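Local coordinates for protein aspartate carbamoyltransferase (Leishmania major, PDB 7K46) that probably catalyses the transfer of a carbamoyl group from carbamoyl phosphate to L-aspartate, an early step of pyrimidine biosynthesis, at residues Glu230-Cys235 with Ala277-Lys282. Sequence-based numbering, arbitrary orientation.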
loop_
_atom_site.group_PDB
_atom_site.type_symbol
_atom_site.label_atom_id
_atom_site.label_comp_id
_atom_site.label_asym_id
_atom_site.label_seq_id
_atom_site.Cartn_x
_atom_site.Cartn_y
_atom_site.Cartn_z
ATOM N N GLU A 230 46.554 -4.373 -12.607
ATOM C CA GLU A 230 46.883 -3.061 -13.155
ATOM C C GLU A 230 45.629 -2.229 -13.387
ATOM O O GLU A 230 45.602 -1.033 -13.070
ATOM C CB GLU A 230 47.672 -3.219 -14.459
ATOM C CG GLU A 230 49.064 -3.814 -14.277
ATOM C CD GLU A 230 49.061 -5.314 -13.968
ATOM O OE1 GLU A 230 48.105 -6.028 -14.358
ATOM O OE2 GLU A 230 50.026 -5.780 -13.326
ATOM N N ILE A 231 44.574 -2.839 -13.930
ATOM C CA ILE A 231 43.331 -2.099 -14.139
ATOM C C ILE A 231 42.724 -1.698 -12.799
ATOM O O ILE A 231 42.301 -0.551 -12.607
ATOM C CB ILE A 231 42.338 -2.927 -14.976
ATOM C CG1 ILE A 231 42.838 -3.075 -16.414
ATOM C CG2 ILE A 231 40.949 -2.282 -14.943
ATOM C CD1 ILE A 231 42.021 -4.057 -17.253
ATOM N N VAL A 232 42.658 -2.650 -11.860
ATOM C CA VAL A 232 42.083 -2.383 -10.540
ATOM C C VAL A 232 42.819 -1.231 -9.861
ATOM O O VAL A 232 42.199 -0.299 -9.330
ATOM C CB VAL A 232 42.117 -3.663 -9.685
ATOM C CG1 VAL A 232 41.784 -3.352 -8.227
ATOM C CG2 VAL A 232 41.147 -4.708 -10.263
ATOM N N ALA A 233 44.155 -1.264 -9.901
ATOM C CA ALA A 233 44.966 -0.250 -9.229
ATOM C C ALA A 233 44.738 1.139 -9.803
ATOM O O ALA A 233 44.936 2.139 -9.102
ATOM C CB ALA A 233 46.448 -0.616 -9.326
ATOM N N ASP A 234 44.324 1.226 -11.067
ATOM C CA ASP A 234 44.157 2.504 -11.744
ATOM C C ASP A 234 42.772 3.116 -11.543
ATOM O O ASP A 234 42.589 4.307 -11.823
ATOM C CB ASP A 234 44.433 2.332 -13.244
ATOM C CG ASP A 234 44.592 3.663 -13.973
ATOM O OD1 ASP A 234 45.317 4.542 -13.459
ATOM O OD2 ASP A 234 44.009 3.818 -15.068
ATOM N N CYS A 235 41.808 2.355 -11.038
ATOM C CA CYS A 235 40.420 2.805 -11.027
ATOM C C CYS A 235 40.044 3.519 -9.733
ATOM O O CYS A 235 40.422 3.106 -8.633
ATOM C CB CYS A 235 39.471 1.626 -11.250
ATOM S SG CYS A 235 39.421 1.079 -12.973
ATOM N N ALA A 277 42.803 -6.240 -3.076
ATOM C CA ALA A 277 44.157 -6.102 -2.549
ATOM C C ALA A 277 44.983 -5.125 -3.378
ATOM O O ALA A 277 45.897 -4.483 -2.850
ATOM C CB ALA A 277 44.847 -7.465 -2.495
ATOM N N HIS A 278 44.669 -4.988 -4.664
ATOM C CA HIS A 278 45.385 -4.080 -5.550
ATOM C C HIS A 278 44.679 -2.743 -5.742
ATOM O O HIS A 278 45.191 -1.894 -6.475
ATOM C CB HIS A 278 45.608 -4.746 -6.912
ATOM C CG HIS A 278 46.452 -5.983 -6.852
ATOM N ND1 HIS A 278 45.913 -7.251 -6.845
ATOM C CD2 HIS A 278 47.796 -6.144 -6.790
ATOM C CE1 HIS A 278 46.889 -8.141 -6.782
ATOM N NE2 HIS A 278 48.042 -7.495 -6.750
ATOM N N ALA A 279 43.542 -2.520 -5.088
ATOM C CA ALA A 279 42.797 -1.280 -5.259
ATOM C C ALA A 279 43.417 -0.126 -4.471
ATOM O O ALA A 279 44.095 -0.324 -3.457
ATOM C CB ALA A 279 41.337 -1.467 -4.830
ATOM N N LYS A 280 43.177 1.091 -4.961
ATOM C CA LYS A 280 43.532 2.313 -4.251
ATOM C C LYS A 280 42.891 2.343 -2.864
ATOM O O LYS A 280 41.877 1.693 -2.601
ATOM C CB LYS A 280 43.045 3.550 -5.015
ATOM C CG LYS A 280 43.563 3.699 -6.424
ATOM C CD LYS A 280 43.018 4.974 -7.053
ATOM C CE LYS A 280 43.639 5.189 -8.423
ATOM N NZ LYS A 280 43.286 6.512 -8.995
ATOM N N ALA A 281 43.484 3.146 -1.979
ATOM C CA ALA A 281 42.821 3.444 -0.711
ATOM C C ALA A 281 41.562 4.276 -0.932
ATOM O O ALA A 281 40.521 4.017 -0.315
ATOM C CB ALA A 281 43.795 4.160 0.227
ATOM N N LYS A 282 41.623 5.260 -1.829
ATOM C CA LYS A 282 40.492 6.148 -2.106
ATOM C C LYS A 282 39.828 5.700 -3.409
ATOM O O LYS A 282 40.149 6.192 -4.493
ATOM C CB LYS A 282 40.960 7.599 -2.173
ATOM C CG LYS A 282 39.849 8.650 -2.287
ATOM C CD LYS A 282 40.450 10.043 -2.492
ATOM C CE LYS A 282 39.404 11.090 -2.886
ATOM N NZ LYS A 282 38.369 11.281 -1.847
HETATM O O HOH W 1 41.399 0.988 -7.212
HETATM O O HOH W 2 45.440 5.992 -10.955
#
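The aliphatic chain of Lys280 passes the carbonyl oxygens of Ala233 and Cys235, in and just after the last turn of helix 229-234. Its CG stands anti to its own carbonyl carbon (chi1 -58°), and the chain runs extended from there to the amine. Lys280 CE comes within 3.4 Å of Ala233 O, and Lys280 CD lies 3.6 Å from Cys235 O. At the tip, NZ makes a salt bridge with Asp236, the residue just after 230-235. Lys280 NZ also donates to water 2, 3.0 Å away. That water donates to Asp234 OD1, so acid and amine are linked through solvent. The other carboxylate oxygen, Asp234 OD2, is held by Tyr193 and Arg190.

The backbones are also joined by water. Water 1 accepts from Lys280 N and donates to Val232 O (2.6 Å) and Cys235 O. It therefore ties the loop to the carbonyl of Val232 in the helix and that of Cys235 just after it. No direct hydrogen bond crosses the contact.

Val232 supplies the apolar part. Its CG1 is anti to the backbone N (chi1 169°). Val232 CG1 meets the loop 3.7 Å from Ala279 N and 3.9 Å from Ala279 CB. Beside it, Ala233 CA makes a CH...O contact with His278 O at 3.2 Å, bent to 127° at the hydrogen. The same oxygen touches Ala233 CB. His278 thus meets the helix through its carbonyl oxygen and not its imidazole.

The contact packs a short helix against the loop entering strand 284-286, outermost in this chain's five-stranded parallel sheet, within the alpha/beta Asp/Orn-binding domain of the carbamoyltransferase fold.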